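Local coordinates for protein type II toxin-antitoxin system RelE/ParE family toxin (Pyrococcus horikoshii, PDB 1WMI) that probably acts as the toxin of a RelE/ParE-type toxin-antitoxin pair, in which RelE relatives cleave messenger RNA on the ribosome and the antitoxin holds them inactive, at residues K20-R25 with L61-V66; L27-I32 with E41-I46; D55-R60 with V66-N71. All coordinates share one frame; numbering follows the deposited sequence.

Contact 1 (K20-R25 with L61-V66)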
loop_
_atom_site.group_PDB
_atom_site.type_symbol
_atom_site.label_atom_id
_atom_site.label_comp_id
_atom_site.label_asym_id
_atom_site.label_seq_id
_atom_site.Cartn_x
_atom_site.Cartn_y
_atom_site.Cartn_z
ATOM N N LYS A 20 15.173 -7.396 -18.376
ATOM C CA LYS A 20 16.409 -7.291 -17.611
ATOM C C LYS A 20 16.196 -6.339 -16.420
ATOM O O LYS A 20 16.506 -6.673 -15.273
ATOM C CB LYS A 20 17.513 -6.772 -18.542
ATOM C CG LYS A 20 18.937 -7.008 -18.085
ATOM C CD LYS A 20 19.895 -6.914 -19.277
ATOM C CE LYS A 20 19.931 -5.517 -19.907
ATOM N NZ LYS A 20 20.725 -4.534 -19.110
ATOM N N ALA A 21 15.637 -5.166 -16.704
ATOM C CA ALA A 21 15.368 -4.146 -15.694
ATOM C C ALA A 21 14.541 -4.635 -14.508
ATOM O O ALA A 21 14.903 -4.391 -13.357
ATOM C CB ALA A 21 14.667 -2.953 -16.339
ATOM N N HIS A 22 13.424 -5.303 -14.783
ATOM C CA HIS A 22 12.557 -5.809 -13.721
ATOM C C HIS A 22 13.259 -6.854 -12.858
ATOM O O HIS A 22 13.066 -6.911 -11.641
ATOM C CB HIS A 22 11.289 -6.417 -14.318
ATOM C CG HIS A 22 10.364 -5.408 -14.928
ATOM N ND1 HIS A 22 10.734 -4.610 -15.994
ATOM C CD2 HIS A 22 9.094 -5.073 -14.623
ATOM C CE1 HIS A 22 9.718 -3.828 -16.317
ATOM N NE2 HIS A 22 8.713 -4.084 -15.505
ATOM N N TYR A 23 14.063 -7.688 -13.499
ATOM C CA TYR A 23 14.790 -8.723 -12.792
ATOM C C TYR A 23 15.758 -8.083 -11.810
ATOM O O TYR A 23 15.887 -8.523 -10.670
ATOM C CB TYR A 23 15.565 -9.581 -13.784
ATOM C CG TYR A 23 16.358 -10.673 -13.132
ATOM C CD1 TYR A 23 15.720 -11.699 -12.444
ATOM C CD2 TYR A 23 17.750 -10.690 -13.208
ATOM C CE1 TYR A 23 16.443 -12.715 -11.845
ATOM C CE2 TYR A 23 18.482 -11.702 -12.610
ATOM C CZ TYR A 23 17.817 -12.714 -11.933
ATOM O OH TYR A 23 18.525 -13.732 -11.343
ATOM N N ARG A 24 16.433 -7.034 -12.265
ATOM C CA ARG A 24 17.397 -6.303 -11.451
ATOM C C ARG A 24 16.724 -5.783 -10.177
ATOM O O ARG A 24 17.292 -5.849 -9.082
ATOM C CB ARG A 24 17.958 -5.145 -12.277
ATOM C CG ARG A 24 19.192 -4.469 -11.715
ATOM C CD ARG A 24 19.717 -3.461 -12.724
ATOM N NE ARG A 24 20.249 -4.101 -13.925
ATOM C CZ ARG A 24 19.897 -3.784 -15.169
ATOM N NH1 ARG A 24 20.447 -4.420 -16.194
ATOM N NH2 ARG A 24 18.983 -2.844 -15.389
ATOM N N ARG A 25 15.501 -5.292 -10.332
ATOM C CA ARG A 25 14.714 -4.747 -9.228
ATOM C C ARG A 25 14.388 -5.850 -8.219
ATOM O O ARG A 25 14.373 -5.628 -7.000
ATOM C CB ARG A 25 13.415 -4.138 -9.779
ATOM C CG ARG A 25 12.864 -2.950 -8.987
ATOM C CD ARG A 25 11.541 -2.480 -9.585
ATOM N NE ARG A 25 11.644 -2.265 -11.029
ATOM C CZ ARG A 25 12.095 -1.152 -11.598
ATOM N NH1 ARG A 25 12.159 -1.055 -12.923
ATOM N NH2 ARG A 25 12.461 -0.127 -10.846
ATOM N N LEU A 61 6.551 -4.219 -6.758
ATOM C CA LEU A 61 7.803 -3.886 -7.414
ATOM C C LEU A 61 7.570 -3.047 -8.665
ATOM O O LEU A 61 8.489 -2.803 -9.442
ATOM C CB LEU A 61 8.576 -5.163 -7.763
ATOM C CG LEU A 61 9.437 -5.763 -6.642
ATOM C CD1 LEU A 61 8.572 -6.178 -5.459
ATOM C CD2 LEU A 61 10.203 -6.952 -7.182
ATOM N N GLY A 62 6.335 -2.594 -8.847
ATOM C CA GLY A 62 6.009 -1.790 -10.013
ATOM C C GLY A 62 5.030 -2.498 -10.931
ATOM O O GLY A 62 3.830 -2.549 -10.651
ATOM N N ASP A 63 5.543 -3.062 -12.020
ATOM C CA ASP A 63 4.706 -3.763 -12.985
ATOM C C ASP A 63 4.105 -5.057 -12.449
ATOM O O ASP A 63 3.248 -5.667 -13.095
ATOM C CB ASP A 63 5.495 -4.060 -14.262
ATOM C CG ASP A 63 5.999 -2.800 -14.942
ATOM O OD1 ASP A 63 6.699 -2.905 -15.969
ATOM O OD2 ASP A 63 5.701 -1.699 -14.449
ATOM N N TYR A 64 4.545 -5.479 -11.269
ATOM C CA TYR A 64 4.025 -6.704 -10.683
ATOM C C TYR A 64 4.125 -6.691 -9.165
ATOM O O TYR A 64 4.727 -5.794 -8.580
ATOM C CB TYR A 64 4.761 -7.919 -11.261
ATOM C CG TYR A 64 6.233 -7.977 -10.929
ATOM C CD1 TYR A 64 6.700 -8.759 -9.869
ATOM C CD2 TYR A 64 7.165 -7.245 -11.671
ATOM C CE1 TYR A 64 8.065 -8.810 -9.553
ATOM C CE2 TYR A 64 8.528 -7.288 -11.363
ATOM C CZ TYR A 64 8.969 -8.072 -10.304
ATOM O OH TYR A 64 10.313 -8.098 -9.990
ATOM N N ARG A 65 3.515 -7.689 -8.538
ATOM C CA ARG A 65 3.517 -7.813 -7.085
ATOM C C ARG A 65 4.090 -9.157 -6.643
ATOM O O ARG A 65 3.920 -10.172 -7.328
ATOM C CB ARG A 65 2.091 -7.678 -6.550
ATOM C CG ARG A 65 1.468 -6.302 -6.750
ATOM C CD ARG A 65 -0.022 -6.339 -6.460
ATOM N NE ARG A 65 -0.734 -7.115 -7.470
ATOM C CZ ARG A 65 -1.928 -7.669 -7.290
ATOM N NH1 ARG A 65 -2.496 -8.354 -8.275
ATOM N NH2 ARG A 65 -2.547 -7.551 -6.123
ATOM N N VAL A 66 4.777 -9.163 -5.506
ATOM C CA VAL A 66 5.336 -10.401 -4.991
ATOM C C VAL A 66 4.777 -10.656 -3.600
ATOM O O VAL A 66 4.707 -9.741 -2.773
ATOM C CB VAL A 66 6.891 -10.354 -4.915
ATOM C CG1 VAL A 66 7.480 -9.965 -6.262
ATOM C CG2 VAL A 66 7.331 -9.378 -3.853
#
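The H22 imidazole meets its partners at its edge: Y64 CE2 lies near the ring plane, 4.0 Å from H22 CD2, and D63 brings its carboxylate to NE2. The Y64 ring in turn presents an edge to H22 CD2, while L61 CB covers one of its faces, 3.9 Å above the plane and displaced toward the rim. H22 NE2 donates to D63 OD1 over 2.4 Å, a length so short that it is doubtful at this resolution; ring and carboxylate planes are turned 52° apart. The carboxylate lies between H22 and R85, its other oxygen, OD2, in a salt bridge with R85 near the C-terminal end of the chain. These contacts set the first turns of helix 20-33 against the turn of the 54-60/65-71 hairpin in the RelE/ParE fold. With CG between the backbone N and the carbonyl carbon (chi1 64°), the Y64 ring is sent toward the helix, where its OH gives a weak hydrogen bond to H22 O at 3.4 Å. One helical turn on, R25 CD lies 3.1 Å from L61 O, and the bend of the chain after CD leaves the guanidinium oblique to that carbonyl.

Contact 2 (L27-I32 with E41-I46); sequences LEFRDI and EKFDVI
F29 drives the edge of its ring into a face of F43, an edge-to-face pair with centroids 4.6 Å apart and planes at 65°. F29 CD1 stands over the centre of the F43 ring, 3.4 Å above its plane, and is 3.5 Å from both CD2 and CE2. The opposite face of F43 carries K42 CG of its own segment, nearer the rim, so the ring is sandwiched between a phenylalanine edge and an aliphatic chain. CG anti to the backbone N (chi1 -179°) carries the F29 ring out from the helix, with CD1 over F43. Beyond the pair, the F29 ring also packs on A59 of the central sheet and on L61 and P39. The contact thus joins the long helix 20-33 to the short, weakly bonded helix 40-43 that leads through D44, with positive phi, toward strand 46-49. Toward solvent the fit is looser. I32 CD1 reaches the rim of F43 near its plane, 3.7 Å from CE2, and crosses the K42 chain at about a right angle, 4.1 Å from CD. E28 OE1 only grazes F43 CZ at 3.9 Å, and the opposite charges of exposed E28 and K42 stay apart, with OE2 6.1 Å from NZ.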
loop_
_atom_site.group_PDB
_atom_site.type_symbol
_atom_site.label_atom_id
_atom_site.label_comp_id
_atom_site.label_asym_id
_atom_site.label_seq_id
_atom_site.Cartn_x
_atom_site.Cartn_y
_atom_site.Cartn_z
ATOM N N LEU A 27 16.205 -8.496 -7.615
ATOM C CA LEU A 27 17.425 -8.786 -6.881
ATOM C C LEU A 27 17.659 -7.734 -5.794
ATOM O O LEU A 27 18.170 -8.061 -4.724
ATOM C CB LEU A 27 18.627 -8.838 -7.829
ATOM C CG LEU A 27 18.683 -9.964 -8.872
ATOM C CD1 LEU A 27 20.024 -9.926 -9.579
ATOM C CD2 LEU A 27 18.507 -11.318 -8.199
ATOM N N GLU A 28 17.291 -6.478 -6.061
ATOM C CA GLU A 28 17.478 -5.443 -5.047
ATOM C C GLU A 28 16.510 -5.716 -3.910
ATOM O O GLU A 28 16.844 -5.543 -2.737
ATOM C CB GLU A 28 17.220 -4.034 -5.592
ATOM C CG GLU A 28 17.490 -2.979 -4.520
ATOM C CD GLU A 28 16.937 -1.609 -4.846
ATOM O OE1 GLU A 28 15.702 -1.475 -5.003
ATOM O OE2 GLU A 28 17.744 -0.662 -4.933
ATOM N N PHE A 29 15.303 -6.147 -4.270
ATOM C CA PHE A 29 14.281 -6.473 -3.289
ATOM C C PHE A 29 14.825 -7.605 -2.420
ATOM O O PHE A 29 14.671 -7.582 -1.208
ATOM C CB PHE A 29 12.993 -6.895 -3.999
ATOM C CG PHE A 29 11.862 -7.241 -3.075
ATOM C CD1 PHE A 29 11.446 -6.349 -2.090
ATOM C CD2 PHE A 29 11.170 -8.439 -3.228
ATOM C CE1 PHE A 29 10.359 -6.638 -1.277
ATOM C CE2 PHE A 29 10.080 -8.738 -2.421
ATOM C CZ PHE A 29 9.675 -7.835 -1.444
ATOM N N ARG A 30 15.469 -8.585 -3.045
ATOM C CA ARG A 30 16.063 -9.703 -2.309
ATOM C C ARG A 30 17.165 -9.202 -1.371
ATOM O O ARG A 30 17.245 -9.607 -0.213
ATOM C CB ARG A 30 16.678 -10.722 -3.270
ATOM C CG ARG A 30 17.508 -11.791 -2.566
ATOM C CD ARG A 30 18.595 -12.376 -3.469
ATOM N NE ARG A 30 19.526 -11.349 -3.925
ATOM C CZ ARG A 30 20.518 -11.547 -4.791
ATOM N NH1 ARG A 30 21.297 -10.531 -5.129
ATOM N NH2 ARG A 30 20.734 -12.750 -5.317
ATOM N N ASP A 31 18.024 -8.328 -1.884
ATOM C CA ASP A 31 19.124 -7.793 -1.082
ATOM C C ASP A 31 18.599 -7.024 0.133
ATOM O O ASP A 31 19.140 -7.130 1.234
ATOM C CB ASP A 31 20.009 -6.882 -1.946
ATOM C CG ASP A 31 20.853 -7.661 -2.947
ATOM O OD1 ASP A 31 21.466 -7.028 -3.832
ATOM O OD2 ASP A 31 20.915 -8.904 -2.848
ATOM N N ILE A 32 17.539 -6.249 -0.067
ATOM C CA ILE A 32 16.963 -5.480 1.028
ATOM C C ILE A 32 16.242 -6.385 2.025
ATOM O O ILE A 32 16.325 -6.190 3.240
ATOM C CB ILE A 32 16.000 -4.404 0.487
ATOM C CG1 ILE A 32 16.810 -3.344 -0.267
ATOM C CG2 ILE A 32 15.210 -3.793 1.628
ATOM C CD1 ILE A 32 15.999 -2.317 -0.997
ATOM N N GLU A 41 7.988 1.264 3.189
ATOM C CA GLU A 41 8.084 2.472 2.379
ATOM C C GLU A 41 8.542 2.268 0.943
ATOM O O GLU A 41 7.873 2.700 0.001
ATOM C CB GLU A 41 9.030 3.467 3.052
ATOM C CG GLU A 41 8.507 4.888 3.126
ATOM C CD GLU A 41 7.952 5.229 4.497
ATOM O OE1 GLU A 41 8.698 5.074 5.486
ATOM O OE2 GLU A 41 6.779 5.652 4.590
ATOM N N LYS A 42 9.683 1.609 0.779
ATOM C CA LYS A 42 10.251 1.399 -0.544
ATOM C C LYS A 42 9.477 0.449 -1.442
ATOM O O LYS A 42 9.536 0.574 -2.663
ATOM C CB LYS A 42 11.700 0.924 -0.418
ATOM C CG LYS A 42 12.492 0.961 -1.721
ATOM C CD LYS A 42 13.972 1.165 -1.438
ATOM C CE LYS A 42 14.223 2.501 -0.741
ATOM N NZ LYS A 42 15.605 2.574 -0.207
ATOM N N PHE A 43 8.747 -0.492 -0.854
ATOM C CA PHE A 43 8.007 -1.443 -1.663
ATOM C C PHE A 43 6.509 -1.523 -1.401
ATOM O O PHE A 43 5.875 -2.530 -1.720
ATOM C CB PHE A 43 8.645 -2.822 -1.524
ATOM C CG PHE A 43 10.016 -2.908 -2.121
ATOM C CD1 PHE A 43 10.179 -2.927 -3.501
ATOM C CD2 PHE A 43 11.146 -2.939 -1.311
ATOM C CE1 PHE A 43 11.445 -2.975 -4.073
ATOM C CE2 PHE A 43 12.418 -2.988 -1.871
ATOM C CZ PHE A 43 12.567 -3.006 -3.259
ATOM N N ASP A 44 5.955 -0.470 -0.805
ATOM C CA ASP A 44 4.515 -0.382 -0.536
ATOM C C ASP A 44 3.959 -1.704 -0.021
ATOM O O ASP A 44 2.861 -2.116 -0.391
ATOM C CB ASP A 44 3.797 0.012 -1.832
ATOM C CG ASP A 44 2.497 0.758 -1.585
ATOM O OD1 ASP A 44 2.076 0.878 -0.410
ATOM O OD2 ASP A 44 1.893 1.227 -2.577
ATOM N N VAL A 45 4.715 -2.365 0.843
ATOM C CA VAL A 45 4.304 -3.655 1.372
ATOM C C VAL A 45 3.176 -3.601 2.402
ATOM O O VAL A 45 3.096 -2.669 3.205
ATOM C CB VAL A 45 5.512 -4.391 2.005
ATOM C CG1 VAL A 45 6.681 -4.427 1.024
ATOM C CG2 VAL A 45 5.929 -3.697 3.271
ATOM N N ILE A 46 2.310 -4.615 2.368
ATOM C CA ILE A 46 1.202 -4.726 3.314
ATOM C C ILE A 46 1.171 -6.126 3.927
ATOM O O ILE A 46 1.495 -7.111 3.260
ATOM C CB ILE A 46 -0.157 -4.485 2.638
ATOM C CG1 ILE A 46 -0.375 -5.516 1.527
ATOM C CG2 ILE A 46 -0.226 -3.066 2.099
ATOM C CD1 ILE A 46 -1.755 -5.461 0.907
#

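Contact 3 (D55-R60 with V66-N71)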
loop_
_atom_site.group_PDB
_atom_site.type_symbol
_atom_site.label_atom_id
_atom_site.label_comp_id
_atom_site.label_asym_id
_atom_site.label_seq_id
_atom_site.Cartn_x
_atom_site.Cartn_y
_atom_site.Cartn_z
ATOM N N ASP A 55 4.259 -14.541 8.854
ATOM C CA ASP A 55 3.364 -13.518 8.353
ATOM C C ASP A 55 3.436 -13.591 6.843
ATOM O O ASP A 55 4.474 -13.959 6.287
ATOM C CB ASP A 55 3.824 -12.131 8.801
ATOM C CG ASP A 55 3.689 -11.924 10.282
ATOM O OD1 ASP A 55 4.203 -10.905 10.784
ATOM O OD2 ASP A 55 3.060 -12.772 10.941
ATOM N N LEU A 56 2.327 -13.264 6.187
ATOM C CA LEU A 56 2.276 -13.235 4.733
ATOM C C LEU A 56 2.274 -11.749 4.408
ATOM O O LEU A 56 1.692 -10.951 5.140
ATOM C CB LEU A 56 1.004 -13.897 4.203
ATOM C CG LEU A 56 0.909 -15.421 4.266
ATOM C CD1 LEU A 56 -0.479 -15.844 3.870
ATOM C CD2 LEU A 56 1.932 -16.052 3.341
ATOM N N TYR A 57 2.951 -11.383 3.328
ATOM C CA TYR A 57 3.041 -9.994 2.918
ATOM C C TYR A 57 2.904 -9.881 1.406
ATOM O O TYR A 57 3.030 -10.870 0.685
ATOM C CB TYR A 57 4.400 -9.418 3.340
ATOM C CG TYR A 57 4.603 -9.307 4.837
ATOM C CD1 TYR A 57 4.063 -8.241 5.553
ATOM C CD2 TYR A 57 5.326 -10.274 5.539
ATOM C CE1 TYR A 57 4.238 -8.137 6.920
ATOM C CE2 TYR A 57 5.506 -10.177 6.913
ATOM C CZ TYR A 57 4.957 -9.102 7.594
ATOM O OH TYR A 57 5.136 -8.974 8.947
ATOM N N ARG A 58 2.625 -8.669 0.941
ATOM C CA ARG A 58 2.530 -8.394 -0.485
ATOM C C ARG A 58 3.383 -7.172 -0.759
ATOM O O ARG A 58 3.155 -6.105 -0.183
ATOM C CB ARG A 58 1.101 -8.083 -0.931
ATOM C CG ARG A 58 1.031 -7.794 -2.433
ATOM C CD ARG A 58 0.284 -6.505 -2.743
ATOM N NE ARG A 58 0.852 -5.348 -2.059
ATOM C CZ ARG A 58 0.250 -4.167 -1.980
ATOM N NH1 ARG A 58 0.831 -3.161 -1.342
ATOM N NH2 ARG A 58 -0.938 -3.994 -2.536
ATOM N N ALA A 59 4.367 -7.330 -1.635
ATOM C CA ALA A 59 5.243 -6.230 -1.994
ATOM C C ALA A 59 4.958 -5.834 -3.428
ATOM O O ALA A 59 4.632 -6.678 -4.267
ATOM C CB ALA A 59 6.696 -6.638 -1.846
ATOM N N ARG A 60 5.077 -4.542 -3.701
ATOM C CA ARG A 60 4.844 -4.026 -5.035
ATOM C C ARG A 60 6.188 -3.600 -5.638
ATOM O O ARG A 60 6.899 -2.750 -5.087
ATOM C CB ARG A 60 3.856 -2.850 -4.969
ATOM C CG ARG A 60 3.347 -2.373 -6.321
ATOM C CD ARG A 60 2.251 -1.324 -6.175
ATOM N NE ARG A 60 0.998 -1.891 -5.679
ATOM C CZ ARG A 60 0.244 -2.759 -6.351
ATOM N NH1 ARG A 60 -0.882 -3.215 -5.816
ATOM N NH2 ARG A 60 0.610 -3.174 -7.560
ATOM N N VAL A 66 4.777 -9.163 -5.506
ATOM C CA VAL A 66 5.336 -10.401 -4.991
ATOM C C VAL A 66 4.777 -10.656 -3.600
ATOM O O VAL A 66 4.707 -9.741 -2.773
ATOM C CB VAL A 66 6.891 -10.354 -4.915
ATOM C CG1 VAL A 66 7.480 -9.965 -6.262
ATOM C CG2 VAL A 66 7.331 -9.378 -3.853
ATOM N N ILE A 67 4.351 -11.892 -3.357
ATOM C CA ILE A 67 3.825 -12.287 -2.055
ATOM C C ILE A 67 4.842 -13.206 -1.386
ATOM O O ILE A 67 5.346 -14.145 -2.003
ATOM C CB ILE A 67 2.473 -13.018 -2.179
ATOM C CG1 ILE A 67 1.449 -12.100 -2.844
ATOM C CG2 ILE A 67 1.968 -13.412 -0.799
ATOM C CD1 ILE A 67 0.018 -12.647 -2.821
ATOM N N TYR A 68 5.142 -12.933 -0.123
ATOM C CA TYR A 68 6.135 -13.714 0.597
ATOM C C TYR A 68 5.793 -13.896 2.060
ATOM O O TYR A 68 4.914 -13.221 2.592
ATOM C CB TYR A 68 7.509 -13.043 0.472
ATOM C CG TYR A 68 7.631 -11.683 1.138
ATOM C CD1 TYR A 68 8.135 -11.560 2.427
ATOM C CD2 TYR A 68 7.286 -10.518 0.452
ATOM C CE1 TYR A 68 8.302 -10.310 3.023
ATOM C CE2 TYR A 68 7.448 -9.265 1.036
ATOM C CZ TYR A 68 7.960 -9.168 2.322
ATOM O OH TYR A 68 8.143 -7.934 2.898
ATOM N N SER A 69 6.490 -14.821 2.706
ATOM C CA SER A 69 6.267 -15.079 4.115
ATOM C C SER A 69 7.517 -14.777 4.920
ATOM O O SER A 69 8.632 -14.825 4.402
ATOM C CB SER A 69 5.866 -16.533 4.329
ATOM O OG SER A 69 6.838 -17.405 3.791
ATOM N N VAL A 70 7.322 -14.454 6.191
ATOM C CA VAL A 70 8.432 -14.164 7.081
ATOM C C VAL A 70 8.287 -15.052 8.299
ATOM O O VAL A 70 7.283 -14.993 9.012
ATOM C CB VAL A 70 8.447 -12.678 7.539
ATOM C CG1 VAL A 70 9.591 -12.443 8.534
ATOM C CG2 VAL A 70 8.609 -11.766 6.344
ATOM N N ASN A 71 9.286 -15.899 8.509
ATOM C CA ASN A 71 9.314 -16.801 9.646
ATOM C C ASN A 71 10.303 -16.130 10.577
ATOM O O ASN A 71 11.516 -16.243 10.394
ATOM C CB ASN A 71 9.839 -18.168 9.220
ATOM C CG ASN A 71 9.632 -19.230 10.276
ATOM O OD1 ASN A 71 9.224 -18.936 11.395
ATOM N ND2 ASN A 71 9.923 -20.476 9.925
#
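Strands 54-60 and 65-71 form an antiparallel beta hairpin at the centre of the sheet, and here D55, Y57 and A59 face V70, Y68 and V66 as hydrogen-bonded pairs, alternating with the non-hydrogen-bonded pairs L56-S69 and R58-I67. Each hydrogen-bonded pair makes two backbone bonds; that from A59 N to V66 O, 2.7 Å long, is almost perfectly straight (179°). On the face turned to helix 20-33, Y57 CB sits over the Y68 ring in a CH-pi contact, 3.9 Å from its centroid, the two rings meeting obliquely with planes 31° apart. A chi1 of 65° swings the Y68 ring over the neighbouring strand, its edge against A59 CB, 4.0 Å from CE2, and its OH bonded to P37 O. V70 CG2 packs on Y57 CE2 at 3.5 Å, and V66 CG2 presses equally close on A59 CB. The other face, with L56, R58, I67 and S69, meets the chain of another protein, which Y57 also touches and where an acidic side chain pairs with R58. A59, V66 and Y68 thus suit the core, A59 and V66 packing on F29, while the other face joins apolar binding to a charge that probably strengthens partner recognition.

Overall arrangement
Helix 20-33 serves contacts 1 and 2, whose centres are about 10 Å apart, while V66 belongs to both contacts 1 and 3. F29 ties all three together: its CE2 lies 3.2 Å from V66 CG2, and its CD2 is 4.1 Å from L61 CD1. Contact 2 continues into the hairpin of contact 3 through backbone, with probable hydrogen bonds from R60 N to F43 O (2.9 Å) and from R58 N to I46 O (3.0 Å). Contacts 1 and 3, about 15 Å between centres, also meet where R65 runs beside R58 and R60. Around these arginines lie acidic partners: the other protein's chain supplies some to R58 and R65, and D44 of the second subunit bridges R58 and R60.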